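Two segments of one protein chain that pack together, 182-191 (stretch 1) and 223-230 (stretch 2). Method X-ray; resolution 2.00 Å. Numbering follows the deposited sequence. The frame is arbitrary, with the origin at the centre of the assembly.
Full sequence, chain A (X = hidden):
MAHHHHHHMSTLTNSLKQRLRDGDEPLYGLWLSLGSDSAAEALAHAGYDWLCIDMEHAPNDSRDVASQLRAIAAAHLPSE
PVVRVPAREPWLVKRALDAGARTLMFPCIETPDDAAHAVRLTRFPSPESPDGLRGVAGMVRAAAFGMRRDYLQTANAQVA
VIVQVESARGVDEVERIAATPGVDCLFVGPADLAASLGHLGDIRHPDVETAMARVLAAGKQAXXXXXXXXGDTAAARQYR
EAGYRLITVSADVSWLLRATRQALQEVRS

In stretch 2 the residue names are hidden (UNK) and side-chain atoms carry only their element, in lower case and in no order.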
ATOM      1  N   GLY A 182      -3.571 -11.837 -36.201  1.00 18.80           N
ATOM      2  CA  GLY A 182      -3.197 -11.475 -34.844  1.00 17.94           C
ATOM      3  C   GLY A 182      -4.148 -11.912 -33.736  1.00 17.78           C
ATOM      4  O   GLY A 182      -3.814 -11.768 -32.560  1.00 17.82           O
ATOM      5  N   VAL A 183      -5.326 -12.428 -34.078  1.00 16.65           N
ATOM      6  CA  VAL A 183      -6.240 -13.022 -33.093  1.00 16.47           C
ATOM      7  C   VAL A 183      -5.794 -14.461 -32.838  1.00 16.30           C
ATOM      8  O   VAL A 183      -5.872 -15.303 -33.725  1.00 16.89           O
ATOM      9  CB  VAL A 183      -7.716 -13.004 -33.573  1.00 16.01           C
ATOM     10  CG1 VAL A 183      -8.607 -13.919 -32.717  1.00 16.44           C
ATOM     11  CG2 VAL A 183      -8.233 -11.590 -33.545  1.00 15.38           C
ATOM     12  N   ASP A 184      -5.295 -14.755 -31.641  1.00 16.01           N
ATOM     13  CA  ASP A 184      -4.735 -16.098 -31.361  1.00 16.16           C
ATOM     14  C   ASP A 184      -5.766 -16.998 -30.660  1.00 15.73           C
ATOM     15  O   ASP A 184      -5.576 -18.206 -30.589  1.00 16.03           O
ATOM     16  CB  ASP A 184      -3.474 -16.014 -30.500  1.00 16.80           C
ATOM     17  CG  ASP A 184      -2.392 -15.112 -31.111  1.00 18.29           C
ATOM     18  OD1 ASP A 184      -2.001 -15.351 -32.296  1.00 19.16           O
ATOM     19  OD2 ASP A 184      -1.965 -14.143 -30.435  1.00 16.02           O
ATOM     20  N   CYS A 185      -6.860 -16.434 -30.143  1.00 15.14           N
ATOM     21  CA  CYS A 185      -7.843 -17.246 -29.461  1.00 14.58           C
ATOM     22  C   CYS A 185      -9.168 -16.526 -29.381  1.00 14.45           C
ATOM     23  O   CYS A 185      -9.171 -15.340 -29.110  1.00 13.26           O
ATOM     24  CB  CYS A 185      -7.365 -17.486 -28.027  1.00 15.35           C
ATOM     25  SG  CYS A 185      -8.439 -18.603 -27.074  1.00 17.00           S
ATOM     26  N   LEU A 186     -10.280 -17.238 -29.551  1.00 14.56           N
ATOM     27  CA  LEU A 186     -11.600 -16.664 -29.334  1.00 15.55           C
ATOM     28  C   LEU A 186     -12.033 -17.133 -27.966  1.00 17.21           C
ATOM     29  O   LEU A 186     -12.013 -18.335 -27.717  1.00 18.37           O
ATOM     30  CB  LEU A 186     -12.616 -17.159 -30.363  1.00 16.17           C
ATOM     31  CG  LEU A 186     -12.314 -16.961 -31.829  1.00 15.89           C
ATOM     32  CD1 LEU A 186     -13.292 -17.741 -32.708  1.00 16.78           C
ATOM     33  CD2 LEU A 186     -12.299 -15.486 -32.159  1.00 16.43           C
ATOM     34  N   PHE A 187     -12.465 -16.226 -27.083  1.00 16.10           N
ATOM     35  CA  PHE A 187     -12.851 -16.666 -25.739  1.00 15.89           C
ATOM     36  C   PHE A 187     -14.335 -16.437 -25.463  1.00 16.33           C
ATOM     37  O   PHE A 187     -14.832 -15.343 -25.617  1.00 15.67           O
ATOM     38  CB  PHE A 187     -11.972 -15.945 -24.723  1.00 15.63           C
ATOM     39  CG  PHE A 187     -12.116 -16.452 -23.311  1.00 14.74           C
ATOM     40  CD1 PHE A 187     -13.079 -15.935 -22.490  1.00 15.01           C
ATOM     41  CD2 PHE A 187     -11.245 -17.387 -22.808  1.00 15.22           C
ATOM     42  CE1 PHE A 187     -13.178 -16.346 -21.183  1.00 15.79           C
ATOM     43  CE2 PHE A 187     -11.339 -17.820 -21.499  1.00 15.05           C
ATOM     44  CZ  PHE A 187     -12.291 -17.279 -20.683  1.00 15.32           C
ATOM     45  N   VAL A 188     -15.045 -17.491 -25.099  1.00 17.55           N
ATOM     46  CA  VAL A 188     -16.459 -17.387 -24.684  1.00 19.76           C
ATOM     47  C   VAL A 188     -16.633 -17.232 -23.168  1.00 19.82           C
ATOM     48  O   VAL A 188     -16.215 -18.103 -22.381  1.00 20.11           O
ATOM     49  CB  VAL A 188     -17.234 -18.668 -25.134  1.00 20.32           C
ATOM     50  CG1 VAL A 188     -18.706 -18.569 -24.772  1.00 22.74           C
ATOM     51  CG2 VAL A 188     -17.104 -18.892 -26.633  1.00 21.09           C
ATOM     52  N   GLY A 189     -17.233 -16.122 -22.740  1.00 20.06           N
ATOM     53  CA  GLY A 189     -17.703 -15.995 -21.360  1.00 21.47           C
ATOM     54  C   GLY A 189     -19.205 -16.312 -21.301  1.00 20.60           C
ATOM     55  O   GLY A 189     -20.003 -15.494 -21.706  1.00 22.14           O
ATOM     56  N   PRO A 190     -19.600 -17.515 -20.862  1.00 20.87           N
ATOM     57  CA  PRO A 190     -21.036 -17.826 -21.071  1.00 21.46           C
ATOM     58  C   PRO A 190     -21.992 -16.927 -20.310  1.00 21.45           C
ATOM     59  O   PRO A 190     -23.054 -16.582 -20.849  1.00 20.04           O
ATOM     60  CB  PRO A 190     -21.166 -19.253 -20.558  1.00 22.20           C
ATOM     61  CG  PRO A 190     -19.819 -19.826 -20.782  1.00 21.90           C
ATOM     62  CD  PRO A 190     -18.873 -18.707 -20.408  1.00 21.81           C
ATOM     63  N   ALA A 191     -21.604 -16.518 -19.105  1.00 20.84           N
ATOM     64  CA  ALA A 191     -22.436 -15.583 -18.328  1.00 21.34           C
ATOM     65  C   ALA A 191     -22.733 -14.269 -19.047  1.00 21.04           C
ATOM     66  O   ALA A 191     -23.920 -13.843 -19.124  1.00 18.41           O
ATOM     67  CB  ALA A 191     -21.822 -15.320 -16.957  1.00 22.72           C
ATOM     68  N   UNK A 223      -9.076 -22.565 -37.878  1.00 18.93           N
ATOM     69  CA  UNK A 223      -7.836 -22.963 -37.143  1.00 19.25           C
ATOM     70  C   UNK A 223      -7.346 -22.032 -36.002  1.00 19.07           C
ATOM     71  O   UNK A 223      -6.160 -21.910 -35.759  1.00 18.68           O
ATOM     72  N   UNK A 224      -8.280 -21.410 -35.296  1.00 18.13           N
ATOM     73  CA  UNK A 224      -8.003 -20.532 -34.179  1.00 16.95           C
ATOM     74  C   UNK A 224      -8.552 -21.214 -32.920  1.00 17.02           C
ATOM     75  O   UNK A 224      -9.715 -21.678 -32.875  1.00 16.11           O
ATOM     76  c   UNK A 224      -8.257 -18.545 -35.730  1.00 17.29           C
ATOM     77  c   UNK A 224      -8.712 -19.179 -34.406  1.00 17.44           C
ATOM     78  c   UNK A 224      -8.481 -18.247 -33.212  1.00 17.54           C
ATOM     79  N   UNK A 225      -7.696 -21.324 -31.915  1.00 16.69           N
ATOM     80  CA  UNK A 225      -8.090 -21.797 -30.609  1.00 17.29           C
ATOM     81  C   UNK A 225      -9.329 -21.125 -30.066  1.00 17.11           C
ATOM     82  O   UNK A 225      -9.482 -19.919 -30.195  1.00 15.87           O
ATOM     83  c   UNK A 225      -6.966 -21.586 -29.614  1.00 18.08           C
ATOM     84  N   UNK A 226     -10.210 -21.929 -29.446  1.00 16.29           N
ATOM     85  CA  UNK A 226     -11.307 -21.364 -28.683  1.00 16.24           C
ATOM     86  C   UNK A 226     -11.175 -21.638 -27.186  1.00 15.80           C
ATOM     87  O   UNK A 226     -10.772 -22.714 -26.793  1.00 16.54           O
ATOM     88  c   UNK A 226     -12.670 -21.651 -30.720  1.00 16.77           C
ATOM     89  c   UNK A 226     -12.636 -21.883 -29.201  1.00 16.14           C
ATOM     90  c   UNK A 226     -13.794 -21.169 -28.517  1.00 16.13           C
ATOM     91  N   UNK A 227     -11.510 -20.638 -26.387  1.00 15.94           N
ATOM     92  CA  UNK A 227     -11.448 -20.742 -24.930  1.00 16.64           C
ATOM     93  C   UNK A 227     -12.809 -20.461 -24.315  1.00 14.88           C
ATOM     94  O   UNK A 227     -13.694 -19.940 -24.986  1.00 14.41           O
ATOM     95  N   UNK A 228     -12.934 -20.729 -23.021  1.00 14.18           N
ATOM     96  CA  UNK A 228     -14.202 -20.652 -22.330  1.00 13.76           C
ATOM     97  C   UNK A 228     -13.956 -20.628 -20.832  1.00 14.17           C
ATOM     98  O   UNK A 228     -12.958 -21.202 -20.325  1.00 13.96           O
ATOM     99  c   UNK A 228     -15.111 -21.858 -22.739  1.00 14.95           C
ATOM    100  c   UNK A 228     -17.578 -22.542 -22.909  1.00 16.29           C
ATOM    101  c   UNK A 228     -16.552 -21.663 -22.235  1.00 15.44           C
ATOM    102  c   UNK A 228     -14.494 -23.145 -22.289  1.00 14.69           C
ATOM    103  N   UNK A 229     -14.844 -19.929 -20.127  1.00 14.66           N
ATOM    104  CA  UNK A 229     -14.844 -19.910 -18.675  1.00 15.27           C
ATOM    105  C   UNK A 229     -15.821 -20.982 -18.243  1.00 16.07           C
ATOM    106  O   UNK A 229     -17.019 -20.866 -18.542  1.00 15.71           O
ATOM    107  c   UNK A 229     -16.157 -18.787 -14.427  1.00 17.92           C
ATOM    108  c   UNK A 229     -14.995 -18.366 -13.845  1.00 18.68           C
ATOM    109  c   UNK A 229     -16.251 -18.834 -15.814  1.00 18.51           C
ATOM    110  c   UNK A 229     -13.916 -17.986 -14.632  1.00 17.15           C
ATOM    111  c   UNK A 229     -15.299 -18.531 -18.122  1.00 15.75           C
ATOM    112  c   UNK A 229     -15.196 -18.426 -16.620  1.00 16.94           C
ATOM    113  c   UNK A 229     -14.027 -18.032 -16.020  1.00 17.11           C
ATOM    114  N   UNK A 230     -15.332 -22.000 -17.527  1.00 16.94           N
ATOM    115  CA  UNK A 230     -16.193 -23.040 -16.949  1.00 17.75           C
ATOM    116  C   UNK A 230     -16.432 -22.723 -15.465  1.00 19.88           C
ATOM    117  O   UNK A 230     -15.471 -22.392 -14.717  1.00 18.54           O
ATOM    118  c   UNK A 230     -15.557 -24.410 -17.115  1.00 18.13           C
TER
HETATM  119  O   HOH W   1      -4.955 -20.230 -32.343  1.00 24.17           O

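Position 223 has no side-chain atoms and lies beyond the reach of stretch 1. Its phi of 64° is positive, a value that favours a residue without a CB, and it is the first residue to leave helical geometry after a helix. It is Gly223.

Position 224 carries three carbons, one bearing the other two. The CA-to-CB bond points toward stretch 1, and one of the two outer carbons lies 3.9 Å from Asp184 O and 4.3 Å from Leu186 CG. Three carbons forked at the first identify Val224, with chi1 in the t well; its CG1 is also 4.4 Å from Val183 CG1.

Position 225 has a single carbon, the CB, 3.8 Å from Asp184 O and 4.2 Å from Cys185 SG; it is Ala225. The backbone does more: Leu186 N donates to Ala225 O at 2.9 Å, while a water accepts from Ala225 N at 3.0 Å and donates to Asp184 O at 2.7 Å, linking the two stretches just before the direct ladder begins.

At position 226 three carbons again fork at the first, and they lie on the same face of the sheet as Leu186 and Val188. One arm of the fork is 4.4 Å from Leu186 CD1 and the other is 4.4 Å from Val188 CG2, so the side chain touches both neighbours on that face. This is Val226, chi1 t.

Position 227 has no side-chain atoms, and the space a CB would need is already taken: an ideally placed one would sit 3.0 Å from Phe187 CD2, a clash, and 3.5 Å from Cys185 SG. The residue is Gly227. Its backbone bonds in both directions, Gly227 N donating to Leu186 O at 2.7 Å and Gly227 O accepting from Val188 N at 2.8 Å.

Position 228 holds four carbons, forked at the first, with one arm two carbons long. The first carbon of that longer arm approaches Val188 CB at 4.2 Å and Pro190 CG at 4.0 Å. The branching defines Ile228. On its backbone, Ile228 N lies over one face of the Phe187 ring, 3.7 Å from CE2 of Phe187.

Position 229 shows one carbon followed by a ring of six carbons, with no hydroxyl oxygen. The first carbon, CB, is 4.1 Å from Phe187 CZ and 4.2 Å from Pro190 CD, but the end of the side chain leads away from stretch 1. This is Phe229. Phe229 N donates to Val188 O at 3.2 Å.

Position 230 has one carbon, pointing away and making no contact with stretch 1; it is Ala230.

The contact is a parallel pairing of strands, held by four backbone hydrogen bonds from Leu186 to Phe229. Leu186 and Val188 pack with Val226 and Ile228 on one face. On the other, the absence of a side chain at Gly227 leaves room for the Phe187 ring to lean over the neighbouring strand. Val224 and Pro190 extend the apolar packing beyond this ladder, and the two stretches together bury 570 Å².

Stretch 2, residues 223-230: GVAVGIFA
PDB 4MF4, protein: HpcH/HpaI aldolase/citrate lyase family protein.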